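Local structure of monooxygenase (Agrobacterium tumefaciens, 2I7G) at residues B[115-120]-B[187-192]; B[125-130]-B[192-197]; B[108-113]-B[162-167]; B[50-55]-B[86-91]; B[102-107]-B[156-161]. The protein probably catalyses a flavin-dependent monooxygenation, as a TIM-barrel member of the luciferase-like monooxygenase family whose own substrate is not established. One frame throughout, in Å; residues are numbered along the deposited sequence. Where two conformers were deposited one is given.

Contact 1. Residues B[115-120]-B[187-192]; sequences QFSTVD and PRPLQE
The carboxylate of D120 and the side-chain amide of Q191 cross at about a right angle as side chains, with their planes 33° apart. Q191 NE2 comes in above the carboxylate plane and bonds D120 OD1 at 2.7 Å. The other oxygen, D120 OD2, takes Q191 N at 2.9 Å almost straight along its C-O direction, and L190 N adds a weak bond at 2.8 Å. P189 CB lies 3.4 Å from D120 OD2. D120 sits on helix 109-122, an outer helix of the TIM barrel, and pins the loop that leads into strand 196-200. An aspartate suits this place because its two oxygens serve two backbone N-H groups and an amide; D120 OD1 also accepts from A127 N. Q191 NE2 also bonds A127 O. S117 OG, bonded to F113 O, packs 3.4 Å from P189 CD, where a small serine lets the loop come close. Two residues before D120, T118, whose OG1 bonds Q114 O, is crossed by the ring of P187.

Contact 2. Residues B[125-130]-B[192-197]; sequences GRAEIM and ERLPVW
E128 crosses P195 and runs beside W197. Its CB lies 3.9 Å from P195 O, and CG rests against the proline ring, 3.8 Å from P195 CG. CD stays near P195 CB, the two side chains crossing at about a right angle. At the tip, E128 OE1 comes within 3.4 Å of W197 NE1, but the angle is too poor for a hydrogen bond. A water joins them instead: it lies in the plane of the indole, accepts from W197 NE1 at 3.0 Å and gives a weak bond to E128 OE2. The carboxylate also forms salt bridges, OE2 with R96 and OE1 with R329, so a buried glutamate is well suited here. Beneath the side chains, 127-131 and 196-200 are neighbouring parallel strands of the TIM barrel. I129 uses both backbone groups in the pairing, its N bonding P195 O at 3.0 Å and its O receiving W197 N at 2.8 Å, both nearly straight. I129 and V196 share the face turned to the helices, where I129 CD1 meets L194 CD2 at 3.7 Å. On the other face the selenomethionine M130 and W197 cross obliquely, M130 CG 4.0 Å from W197 CB.

Contact 3. Residues B[108-113]-B[162-167]; sequences DPVRVF and LALREQ
L164 and F113 bury the most surface here, with R165 a distant third. L164 lays its CB over one face of the F113 ring, 4.2 Å from the centroid and 16° off the ring normal, a CH-pi contact displaced toward the rim. The two side chains slide past each other in opposite directions, which brings L164 CD1 back to F113 CB at 3.8 Å. Beyond that, the same methyl drops onto the first turn of helix 109-122, 3.5 Å from P109 O and 3.7 Å from V110 CA, with V110 CG2 crossing it at 4.1 Å. F113 can reach so far because its CG stands anti to the backbone N (chi1 -176°), which sends the ring toward helix 150-166. The two helices pack side by side on the outside of the TIM barrel: their short segments cross at -45° with axes 10.0 Å apart, a gap that a branched leucine and a phenyl ring fill well. F113 CE1, on one side of the ring, touches R165 CA at 3.5 Å and R165 CB close by. R165 then carries its guanidinium away, nearly perpendicular to the ring, to bond L194 O. L164 O, near the end of its helix, is taken by R188. At the other helix's start, D108 is the N-cap, its OD1 accepting from V110 N at 2.9 Å.

Contact 4. Residues B[50-55]-B[86-91]; sequences ELLEEI and AAAAVK
L52 and I55 make the close-packed part of this contact, both against A88. L52, in the conformer described, buries the most surface: its CD1 lies on the backbone of helix 81-89, 3.7 Å from A88 CA, and a little farther from A87 CB, at 4.2 Å. I55 points toward the other helix and sets two of its branches against one methyl group: CG2 lies 3.9 Å from A88 CB and CD1 4.0 Å from it, so the alanine fits against the fork of the isoleucine. L97 of strand 96-99 touches both I55 and A88, and F66 packs on I55, which adds further apolar groups to this side. The loose side is K91 alone, a partly exposed residue. Its CG comes only to 4.5 Å from L52 CD1, while the ammonium end leads away from helix 40-60. K91 and A87 also pack against V90 and A86 of the second subunit, so this edge runs on toward the dimer interface. Helices 40-60 and 81-89 are neighbours on the outside of the TIM barrel. Small alanines suit the second helix, since they let the backbones come within 6.3 Å between L52 CA and A88 CA. Apolar side chains meet each other and the backbone of helix 81-89, so the contact rests on apolar burial and shape and has no directional bond to fix its exact register.

Contact 5. Residues B[102-107]-B[156-161]; sequences SVLSSD and EKLDLL
K157 NZ carries the polar side of this contact, bonding S105 O at 2.7 Å and D107 O at 2.8 Å. It reaches S105 O from above its carbonyl plane (47° out of it) and D107 O with a 31° tilt. The chain is stretched beyond CG, which lets the lysine span from helix 150-166 to the loop that follows strand 96-99. Y145 OH is a further partner of NZ. The methylene part of the same lysine supplies softer contacts: K157 CD lies 3.5 Å from L104 O, and K157 CB meets L104 CG at 4.1 Å. The apolar side centres on L104. Its CG stands anti to the backbone N (chi1 -178°), directing CD2 to the helix, 3.8 Å from L158 CA and 3.9 Å from L161 CD2. A leucine at the start of the short 3-10 turn 104-105 thus plugs the loop into the helix, as lysine grips the carbonyls of S105 and, just past the turn, D107. The loop also meets the second subunit, whose R111 bonds S106 O. The carbonyl oxygens of S105 and D107 are thereby both bound by one buried ammonium, and the neutral acceptors around NZ would probably offset part of the cost of burying its charge while tying loop and helix together.

How the contacts relate
The five contacts span the TIM barrel from helix 40-60 to strand 196-200. Contact 4 closes first along the chain, joining helices 40-60 and 81-89; it lies about 25 Å between centres from contacts 3 and 5, but about 18 Å from contacts 1 and 2, touching both through V119 with A86 and R126 NH2 with A89 O. The other four interlock, their segments alternating in sequence. Contacts 1 and 2 are about 8 Å apart, where helix 109-122 is followed by strand 127-131; contacts 3 and 5, about 9 Å apart, share helix 150-166. Helix 109-122 serves contacts 1 and 3. Contacts 1, 3, 4 and 5 touch the second subunit, so parts of helices 81-89 and 109-122 and of the loop 102-107 lie at the subunit interface.

Contact 1. Residues B[115-120]-B[187-192]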
# COMPACT_ATOMS: atom_id res chain seq x y z
N GLN B 115 3.11 -4.04 4.91
CA GLN B 115 2.90 -3.58 3.54
C GLN B 115 3.73 -4.38 2.53
O GLN B 115 3.20 -4.91 1.53
CB GLN B 115 3.18 -2.08 3.44
CG GLN B 115 2.13 -1.18 4.18
CD GLN B 115 2.75 0.17 4.56
OE1 GLN B 115 3.81 0.54 4.05
NE2 GLN B 115 2.11 0.88 5.49
N PHE B 116 5.02 -4.56 2.82
CA PHE B 116 5.88 -5.31 1.88
C PHE B 116 5.59 -6.83 1.92
O PHE B 116 5.77 -7.48 0.89
CB PHE B 116 7.35 -4.99 2.11
CG PHE B 116 7.75 -3.66 1.55
CD1 PHE B 116 8.27 -3.57 0.26
CD2 PHE B 116 7.56 -2.50 2.29
CE1 PHE B 116 8.62 -2.27 -0.28
CE2 PHE B 116 7.92 -1.21 1.79
CZ PHE B 116 8.44 -1.11 0.48
N SER B 117 5.15 -7.36 3.07
CA SER B 117 4.70 -8.77 3.14
C SER B 117 3.46 -8.94 2.24
O SER B 117 3.31 -9.95 1.55
CB SER B 117 4.40 -9.19 4.58
OG SER B 117 5.61 -9.34 5.31
N THR B 118 2.58 -7.93 2.22
CA THR B 118 1.40 -7.97 1.35
C THR B 118 1.83 -7.95 -0.14
O THR B 118 1.34 -8.73 -0.95
CB THR B 118 0.44 -6.84 1.72
OG1 THR B 118 0.01 -7.03 3.09
CG2 THR B 118 -0.81 -6.91 0.83
N VAL B 119 2.80 -7.10 -0.47
CA VAL B 119 3.32 -7.04 -1.85
C VAL B 119 3.94 -8.40 -2.18
O VAL B 119 3.80 -8.91 -3.31
CB VAL B 119 4.37 -5.94 -1.99
CG1 VAL B 119 4.95 -5.98 -3.40
CG2 VAL B 119 3.73 -4.55 -1.79
N ASP B 120 4.66 -8.96 -1.21
CA ASP B 120 5.26 -10.29 -1.40
C ASP B 120 4.21 -11.34 -1.76
O ASP B 120 4.42 -12.18 -2.65
CB ASP B 120 6.06 -10.77 -0.17
CG ASP B 120 7.09 -11.79 -0.55
OD1 ASP B 120 7.87 -11.51 -1.52
OD2 ASP B 120 7.12 -12.87 0.08
N PRO B 187 0.07 -10.13 7.43
CA PRO B 187 0.25 -11.52 7.06
C PRO B 187 1.73 -11.87 6.91
O PRO B 187 2.57 -10.98 6.68
CB PRO B 187 -0.42 -11.60 5.67
CG PRO B 187 -0.13 -10.27 5.05
CD PRO B 187 -0.22 -9.28 6.26
N ARG B 188 2.04 -13.16 7.05
CA ARG B 188 3.42 -13.61 6.84
C ARG B 188 3.71 -13.60 5.33
O ARG B 188 2.83 -13.88 4.52
CB ARG B 188 3.62 -15.03 7.41
CG ARG B 188 3.27 -15.16 8.91
CD ARG B 188 3.91 -14.02 9.70
NE ARG B 188 5.38 -14.05 9.63
CZ ARG B 188 6.18 -13.13 10.17
NH1 ARG B 188 5.66 -12.04 10.77
NH2 ARG B 188 7.51 -13.30 10.09
N PRO B 189 4.94 -13.21 4.94
CA PRO B 189 5.23 -13.20 3.51
C PRO B 189 5.41 -14.58 2.95
O PRO B 189 5.38 -15.58 3.72
CB PRO B 189 6.56 -12.43 3.42
CG PRO B 189 7.21 -12.63 4.72
CD PRO B 189 6.07 -12.73 5.75
N LEU B 190 5.61 -14.65 1.64
CA LEU B 190 5.93 -15.93 1.00
C LEU B 190 7.42 -16.34 1.11
O LEU B 190 7.74 -17.50 1.41
CB LEU B 190 5.45 -15.90 -0.45
CG LEU B 190 5.22 -17.18 -1.25
CD1 LEU B 190 4.38 -18.26 -0.56
CD2 LEU B 190 4.53 -16.72 -2.51
N GLN B 191 8.32 -15.39 0.87
CA GLN B 191 9.75 -15.66 0.96
C GLN B 191 10.12 -16.04 2.40
O GLN B 191 9.54 -15.50 3.35
CB GLN B 191 10.57 -14.44 0.53
CG GLN B 191 10.48 -14.14 -0.97
CD GLN B 191 11.25 -12.87 -1.33
OE1 GLN B 191 12.44 -12.94 -1.65
NE2 GLN B 191 10.59 -11.73 -1.23
N GLU B 192 11.06 -16.96 2.55
CA GLU B 192 11.52 -17.37 3.90
C GLU B 192 12.05 -16.17 4.71
O GLU B 192 11.75 -16.01 5.90
CB GLU B 192 12.55 -18.49 3.84
CG GLU B 192 13.02 -18.90 5.23
CD GLU B 192 13.39 -20.37 5.35
OE1 GLU B 192 13.85 -20.97 4.35
OE2 GLU B 192 13.22 -20.92 6.47

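Contact 2. Residues B[125-130]-B[192-197]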
# COMPACT_ATOMS: atom_id res chain seq x y z
N GLY B 125 6.26 -13.81 -4.11
CA GLY B 125 7.60 -13.92 -3.54
C GLY B 125 8.66 -13.02 -4.15
O GLY B 125 9.84 -13.35 -4.12
N ARG B 126 8.23 -11.85 -4.67
CA ARG B 126 9.15 -10.96 -5.42
C ARG B 126 9.47 -9.60 -4.73
O ARG B 126 10.19 -8.74 -5.33
CB ARG B 126 8.60 -10.71 -6.81
CG ARG B 126 8.74 -11.89 -7.75
CD ARG B 126 8.15 -11.66 -9.10
NE ARG B 126 6.70 -11.44 -9.11
CZ ARG B 126 6.09 -10.40 -9.70
NH1 ARG B 126 6.76 -9.42 -10.33
NH2 ARG B 126 4.76 -10.36 -9.64
N ALA B 127 8.99 -9.41 -3.48
CA ALA B 127 9.19 -8.12 -2.78
C ALA B 127 10.54 -8.02 -2.05
O ALA B 127 11.09 -9.04 -1.56
CB ALA B 127 8.01 -7.81 -1.78
N GLU B 128 11.02 -6.77 -1.94
CA GLU B 128 12.20 -6.45 -1.14
C GLU B 128 12.04 -5.04 -0.58
O GLU B 128 11.25 -4.19 -1.11
CB GLU B 128 13.50 -6.49 -1.99
CG GLU B 128 13.74 -7.78 -2.76
CD GLU B 128 15.08 -7.79 -3.46
OE1 GLU B 128 15.77 -6.74 -3.46
OE2 GLU B 128 15.40 -8.85 -4.02
N ILE B 129 12.78 -4.80 0.50
CA ILE B 129 12.83 -3.47 1.12
C ILE B 129 14.27 -2.97 1.01
O ILE B 129 15.20 -3.72 1.35
CB ILE B 129 12.45 -3.53 2.64
CG1 ILE B 129 10.99 -4.01 2.80
CG2 ILE B 129 12.70 -2.14 3.28
CD1 ILE B 129 10.65 -4.47 4.28
N MSE B 130 14.46 -1.74 0.53
CA MSE B 130 15.79 -1.11 0.62
C MSE B 130 15.64 0.09 1.54
O MSE B 130 14.95 1.07 1.21
CB MSE B 130 16.32 -0.70 -0.76
CG MSE B 130 17.68 -0.05 -0.66
SE MSE B 130 18.17 0.82 -2.38
CE MSE B 130 17.51 -0.48 -3.67
N GLU B 192 11.06 -16.96 2.55
CA GLU B 192 11.52 -17.37 3.90
C GLU B 192 12.05 -16.17 4.71
O GLU B 192 11.75 -16.01 5.90
CB GLU B 192 12.55 -18.49 3.84
CG GLU B 192 13.02 -18.90 5.23
CD GLU B 192 13.39 -20.37 5.35
OE1 GLU B 192 13.85 -20.97 4.35
OE2 GLU B 192 13.22 -20.92 6.47
N ARG B 193 12.81 -15.31 4.04
CA ARG B 193 13.37 -14.12 4.65
C ARG B 193 13.16 -12.97 3.66
O ARG B 193 13.81 -12.93 2.61
CB ARG B 193 14.87 -14.31 4.91
CG ARG B 193 15.39 -13.73 6.22
CD ARG B 193 14.94 -14.58 7.41
NE ARG B 193 15.85 -14.56 8.56
CZ ARG B 193 16.92 -15.36 8.70
NH1 ARG B 193 17.23 -16.24 7.76
NH2 ARG B 193 17.67 -15.26 9.79
N LEU B 194 12.26 -12.06 3.99
CA LEU B 194 12.02 -10.89 3.14
C LEU B 194 13.36 -10.14 2.98
O LEU B 194 13.91 -9.69 3.99
CB LEU B 194 10.97 -9.98 3.79
CG LEU B 194 10.28 -8.85 3.01
CD1 LEU B 194 9.41 -9.38 1.87
CD2 LEU B 194 9.43 -7.99 3.94
N PRO B 195 13.90 -10.04 1.75
CA PRO B 195 15.19 -9.32 1.64
C PRO B 195 15.10 -7.86 2.13
O PRO B 195 14.10 -7.14 1.85
CB PRO B 195 15.55 -9.43 0.15
CG PRO B 195 14.65 -10.54 -0.38
CD PRO B 195 13.42 -10.49 0.43
N VAL B 196 16.09 -7.49 2.93
CA VAL B 196 16.25 -6.12 3.38
C VAL B 196 17.68 -5.68 2.99
O VAL B 196 18.66 -6.32 3.41
CB VAL B 196 16.03 -5.98 4.89
CG1 VAL B 196 16.37 -4.54 5.34
CG2 VAL B 196 14.56 -6.34 5.22
N TRP B 197 17.74 -4.67 2.14
CA TRP B 197 19.01 -4.05 1.72
C TRP B 197 19.16 -2.73 2.45
O TRP B 197 18.18 -2.06 2.74
CB TRP B 197 18.98 -3.73 0.21
CG TRP B 197 19.11 -4.94 -0.66
CD1 TRP B 197 18.19 -5.96 -0.82
CD2 TRP B 197 20.20 -5.24 -1.53
NE1 TRP B 197 18.68 -6.88 -1.72
CE2 TRP B 197 19.90 -6.46 -2.18
CE3 TRP B 197 21.43 -4.61 -1.81
CZ2 TRP B 197 20.78 -7.07 -3.08
CZ3 TRP B 197 22.30 -5.22 -2.72
CH2 TRP B 197 21.96 -6.43 -3.35
O HOH W 1 17.72 -9.61 -2.59

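Contact 3. Residues B[108-113]-B[162-167]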
# COMPACT_ATOMS: atom_id res chain seq x y z
N ASP B 108 6.87 3.35 10.61
CA ASP B 108 6.68 2.31 11.63
C ASP B 108 7.09 0.98 11.00
O ASP B 108 6.46 0.57 10.02
CB ASP B 108 5.19 2.24 12.01
CG ASP B 108 4.90 1.14 13.07
OD1 ASP B 108 5.78 0.28 13.39
OD2 ASP B 108 3.79 1.18 13.63
N PRO B 109 8.16 0.32 11.51
CA PRO B 109 8.63 -0.93 10.90
C PRO B 109 7.54 -2.03 10.85
O PRO B 109 7.58 -2.85 9.93
CB PRO B 109 9.80 -1.38 11.77
CG PRO B 109 10.18 -0.19 12.59
CD PRO B 109 9.03 0.77 12.62
N VAL B 110 6.62 -2.05 11.82
CA VAL B 110 5.50 -2.99 11.75
C VAL B 110 4.67 -2.76 10.47
O VAL B 110 4.40 -3.70 9.72
CB VAL B 110 4.62 -2.99 13.02
CG1 VAL B 110 3.48 -3.98 12.83
CG2 VAL B 110 5.49 -3.36 14.27
N ARG B 111 4.29 -1.51 10.22
CA ARG B 111 3.55 -1.20 8.99
C ARG B 111 4.34 -1.50 7.73
O ARG B 111 3.79 -2.05 6.78
CB ARG B 111 3.09 0.28 8.93
CG ARG B 111 2.26 0.71 10.12
CD ARG B 111 0.87 0.04 10.07
NE ARG B 111 0.01 0.68 11.09
CZ ARG B 111 -1.26 0.37 11.30
NH1 ARG B 111 -1.85 -0.56 10.57
NH2 ARG B 111 -1.95 1.00 12.26
N VAL B 112 5.62 -1.12 7.72
CA VAL B 112 6.47 -1.36 6.56
C VAL B 112 6.50 -2.87 6.30
O VAL B 112 6.28 -3.32 5.17
CB VAL B 112 7.88 -0.78 6.79
CG1 VAL B 112 8.84 -1.29 5.69
CG2 VAL B 112 7.76 0.80 6.81
N PHE B 113 6.73 -3.65 7.34
CA PHE B 113 6.78 -5.10 7.16
C PHE B 113 5.46 -5.64 6.61
O PHE B 113 5.46 -6.46 5.71
CB PHE B 113 7.14 -5.81 8.46
CG PHE B 113 7.29 -7.31 8.29
CD1 PHE B 113 8.41 -7.87 7.66
CD2 PHE B 113 6.30 -8.16 8.72
CE1 PHE B 113 8.54 -9.27 7.49
CE2 PHE B 113 6.43 -9.56 8.59
CZ PHE B 113 7.55 -10.09 7.96
N LEU B 162 14.13 -6.34 11.29
CA LEU B 162 14.79 -7.65 11.18
C LEU B 162 14.19 -8.69 12.14
O LEU B 162 14.06 -9.87 11.78
CB LEU B 162 16.30 -7.52 11.43
CG LEU B 162 17.04 -6.67 10.38
CD1 LEU B 162 18.49 -6.35 10.80
CD2 LEU B 162 17.00 -7.30 8.98
N ALA B 163 13.80 -8.25 13.33
CA ALA B 163 13.11 -9.13 14.30
C ALA B 163 11.79 -9.64 13.72
O ALA B 163 11.49 -10.84 13.83
CB ALA B 163 12.86 -8.37 15.58
N LEU B 164 11.06 -8.74 13.06
CA LEU B 164 9.75 -9.06 12.48
C LEU B 164 9.89 -10.10 11.39
O LEU B 164 9.08 -11.01 11.29
CB LEU B 164 9.10 -7.81 11.91
CG LEU B 164 8.68 -6.71 12.89
CD1 LEU B 164 8.21 -5.50 12.10
CD2 LEU B 164 7.59 -7.25 13.88
N ARG B 165 10.92 -9.98 10.56
CA ARG B 165 11.01 -10.90 9.45
C ARG B 165 11.50 -12.29 9.90
O ARG B 165 11.34 -13.26 9.17
CB ARG B 165 11.88 -10.33 8.32
CG ARG B 165 13.31 -10.51 8.57
CD ARG B 165 14.09 -10.36 7.27
NE ARG B 165 15.52 -10.43 7.56
CZ ARG B 165 16.47 -10.24 6.66
NH1 ARG B 165 16.17 -9.97 5.39
NH2 ARG B 165 17.74 -10.31 7.05
N GLU B 166 12.08 -12.38 11.09
CA GLU B 166 12.71 -13.62 11.56
C GLU B 166 11.72 -14.60 12.21
O GLU B 166 12.00 -15.79 12.32
CB GLU B 166 13.88 -13.32 12.51
CG GLU B 166 14.85 -14.48 12.74
CD GLU B 166 15.70 -14.83 11.53
OE1 GLU B 166 15.99 -13.95 10.69
OE2 GLU B 166 16.09 -16.02 11.44
N GLN B 167 10.58 -14.10 12.67
CA GLN B 167 9.55 -15.01 13.20
C GLN B 167 8.22 -14.32 13.35
O GLN B 167 8.17 -13.12 13.38
CB GLN B 167 9.96 -15.53 14.55
CG GLN B 167 10.14 -14.47 15.59
CD GLN B 167 10.69 -15.06 16.88
OE1 GLN B 167 10.19 -16.07 17.39
NE2 GLN B 167 11.73 -14.43 17.41

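Contact 4. Residues B[50-55]-B[86-91]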
# COMPACT_ATOMS: atom_id res chain seq x y z
N GLU B 50 1.87 6.03 -16.34
CA GLU B 50 3.14 5.91 -17.05
C GLU B 50 4.15 5.02 -16.29
O GLU B 50 4.84 4.16 -16.90
CB GLU B 50 3.71 7.31 -17.30
CG GLU B 50 3.05 8.00 -18.46
CD GLU B 50 3.40 9.50 -18.52
OE1 GLU B 50 4.08 10.04 -17.59
OE2 GLU B 50 2.92 10.13 -19.48
N LEU B 51 4.21 5.18 -14.97
CA LEU B 51 5.13 4.39 -14.16
C LEU B 51 4.81 2.89 -14.28
O LEU B 51 5.73 2.06 -14.43
CB LEU B 51 5.04 4.83 -12.70
CG LEU B 51 5.95 4.08 -11.69
CD1 LEU B 51 7.44 4.26 -12.06
CD2 LEU B 51 5.62 4.65 -10.31
N LEU B 52 3.53 2.55 -14.18
CA LEU B 52 3.11 1.17 -14.32
C LEU B 52 3.55 0.64 -15.67
O LEU B 52 4.07 -0.46 -15.74
CB LEU B 52 1.60 0.98 -14.07
CG LEU B 52 1.19 0.60 -12.63
CD1 LEU B 52 1.63 -0.82 -12.25
CD2 LEU B 52 1.67 1.61 -11.57
N GLU B 53 3.36 1.43 -16.73
CA GLU B 53 3.82 1.02 -18.06
C GLU B 53 5.33 0.76 -18.09
O GLU B 53 5.76 -0.20 -18.72
CB GLU B 53 3.44 2.06 -19.11
CG GLU B 53 1.92 2.11 -19.39
CD GLU B 53 1.58 3.19 -20.43
OE1 GLU B 53 2.53 3.87 -20.93
OE2 GLU B 53 0.37 3.34 -20.78
N GLU B 54 6.11 1.61 -17.41
CA GLU B 54 7.57 1.40 -17.28
C GLU B 54 7.85 0.04 -16.64
O GLU B 54 8.71 -0.69 -17.13
CB GLU B 54 8.27 2.45 -16.38
CG GLU B 54 8.20 3.89 -16.88
CD GLU B 54 8.78 4.90 -15.84
OE1 GLU B 54 8.16 5.98 -15.68
OE2 GLU B 54 9.82 4.58 -15.20
N ILE B 55 7.18 -0.23 -15.52
CA ILE B 55 7.46 -1.47 -14.74
C ILE B 55 7.04 -2.70 -15.55
O ILE B 55 7.78 -3.69 -15.62
CB ILE B 55 6.74 -1.44 -13.36
CG1 ILE B 55 7.29 -0.26 -12.54
CG2 ILE B 55 7.04 -2.73 -12.58
CD1 ILE B 55 6.42 0.11 -11.30
N ALA B 86 2.42 -2.75 -4.93
CA ALA B 86 1.25 -3.67 -4.94
C ALA B 86 0.58 -3.72 -6.31
O ALA B 86 0.20 -4.80 -6.81
CB ALA B 86 0.22 -3.28 -3.87
N ALA B 87 0.38 -2.54 -6.90
CA ALA B 87 -0.20 -2.49 -8.24
C ALA B 87 0.76 -3.14 -9.27
O ALA B 87 0.33 -3.89 -10.17
CB ALA B 87 -0.50 -1.05 -8.60
N ALA B 88 2.04 -2.84 -9.17
CA ALA B 88 3.05 -3.44 -10.06
C ALA B 88 3.01 -4.97 -9.92
O ALA B 88 3.12 -5.67 -10.92
CB ALA B 88 4.46 -2.94 -9.69
N ALA B 89 2.80 -5.46 -8.68
CA ALA B 89 2.86 -6.90 -8.42
C ALA B 89 1.87 -7.66 -9.31
O ALA B 89 2.17 -8.73 -9.83
CB ALA B 89 2.55 -7.18 -6.93
N VAL B 90 0.66 -7.10 -9.46
CA VAL B 90 -0.41 -7.83 -10.18
C VAL B 90 -0.39 -7.58 -11.70
O VAL B 90 -1.22 -8.12 -12.45
CB VAL B 90 -1.81 -7.56 -9.61
CG1 VAL B 90 -1.90 -8.08 -8.17
CG2 VAL B 90 -2.21 -6.05 -9.67
N LYS B 91 0.57 -6.77 -12.14
CA LYS B 91 0.76 -6.48 -13.56
C LYS B 91 2.08 -7.02 -14.10
O LYS B 91 2.48 -6.71 -15.23
CB LYS B 91 0.61 -4.99 -13.81
CG LYS B 91 -0.78 -4.43 -13.42
CD LYS B 91 -1.92 -4.96 -14.28
CE LYS B 91 -1.85 -4.51 -15.73
NZ LYS B 91 -3.07 -5.00 -16.44

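Contact 5. Residues B[102-107]-B[156-161]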
# COMPACT_ATOMS: atom_id res chain seq x y z
N SER B 102 13.01 3.06 1.16
CA SER B 102 12.07 3.25 2.26
C SER B 102 12.84 4.10 3.29
O SER B 102 13.91 3.70 3.74
CB SER B 102 11.72 1.90 2.87
OG SER B 102 10.82 1.17 2.05
N VAL B 103 12.32 5.28 3.65
CA VAL B 103 12.98 6.10 4.69
C VAL B 103 12.50 5.52 6.04
O VAL B 103 11.58 6.03 6.71
CB VAL B 103 12.69 7.61 4.53
CG1 VAL B 103 13.47 8.42 5.59
CG2 VAL B 103 13.08 8.07 3.09
N LEU B 104 13.14 4.42 6.41
CA LEU B 104 12.66 3.62 7.51
C LEU B 104 12.62 4.41 8.85
O LEU B 104 11.70 4.20 9.67
CB LEU B 104 13.53 2.37 7.63
CG LEU B 104 13.11 1.40 8.74
CD1 LEU B 104 11.65 0.88 8.49
CD2 LEU B 104 14.13 0.23 8.79
N SER B 105 13.61 5.27 9.07
CA SER B 105 13.71 6.02 10.34
C SER B 105 12.43 6.76 10.71
O SER B 105 12.12 6.88 11.90
CB SER B 105 14.87 7.02 10.32
OG SER B 105 16.10 6.35 10.27
N SER B 106 11.70 7.23 9.70
CA SER B 106 10.49 8.03 9.94
C SER B 106 9.20 7.24 9.78
O SER B 106 8.13 7.82 9.82
CB SER B 106 10.48 9.33 9.10
OG SER B 106 10.96 9.07 7.80
N ASP B 107 9.31 5.91 9.69
CA ASP B 107 8.11 5.09 9.46
C ASP B 107 7.96 4.09 10.62
O ASP B 107 8.82 4.01 11.53
CB ASP B 107 8.18 4.40 8.09
CG ASP B 107 6.74 4.13 7.45
OD1 ASP B 107 5.69 4.05 8.17
OD2 ASP B 107 6.70 3.97 6.19
N GLU B 156 17.27 1.37 15.73
CA GLU B 156 16.21 0.64 16.46
C GLU B 156 15.19 0.10 15.47
O GLU B 156 14.75 -1.03 15.57
CB GLU B 156 15.52 1.55 17.47
CG GLU B 156 16.39 1.85 18.69
CD GLU B 156 15.61 2.44 19.85
OE1 GLU B 156 14.37 2.53 19.75
OE2 GLU B 156 16.26 2.82 20.86
N LYS B 157 14.83 0.92 14.48
CA LYS B 157 13.75 0.49 13.57
C LYS B 157 14.21 -0.61 12.61
O LYS B 157 13.45 -1.51 12.26
CB LYS B 157 13.15 1.68 12.83
CG LYS B 157 12.30 2.52 13.78
CD LYS B 157 11.81 3.84 13.11
CE LYS B 157 10.78 4.52 13.99
NZ LYS B 157 10.15 5.69 13.31
N LEU B 158 15.48 -0.54 12.23
CA LEU B 158 16.08 -1.60 11.44
C LEU B 158 16.10 -2.84 12.33
O LEU B 158 15.74 -3.93 11.83
CB LEU B 158 17.49 -1.22 10.95
CG LEU B 158 18.23 -2.31 10.18
CD1 LEU B 158 17.41 -2.79 8.96
CD2 LEU B 158 19.57 -1.80 9.69
N ASP B 159 16.54 -2.71 13.62
CA ASP B 159 16.56 -3.87 14.53
C ASP B 159 15.14 -4.48 14.64
O ASP B 159 14.95 -5.70 14.49
CB ASP B 159 17.05 -3.45 15.92
CG ASP B 159 17.22 -4.62 16.84
OD1 ASP B 159 18.12 -5.45 16.59
OD2 ASP B 159 16.48 -4.69 17.86
N LEU B 160 14.13 -3.62 14.84
CA LEU B 160 12.72 -4.16 14.81
C LEU B 160 12.33 -4.86 13.48
O LEU B 160 11.83 -6.00 13.46
CB LEU B 160 11.74 -3.11 15.22
CG LEU B 160 10.26 -3.50 15.17
CD1 LEU B 160 10.00 -4.78 16.00
CD2 LEU B 160 9.51 -2.27 15.70
N LEU B 161 12.57 -4.20 12.35
CA LEU B 161 12.25 -4.80 11.05
C LEU B 161 12.87 -6.19 10.90
O LEU B 161 12.22 -7.13 10.42
CB LEU B 161 12.73 -3.90 9.91
CG LEU B 161 12.38 -4.33 8.49
CD1 LEU B 161 10.89 -4.55 8.27
CD2 LEU B 161 12.94 -3.29 7.50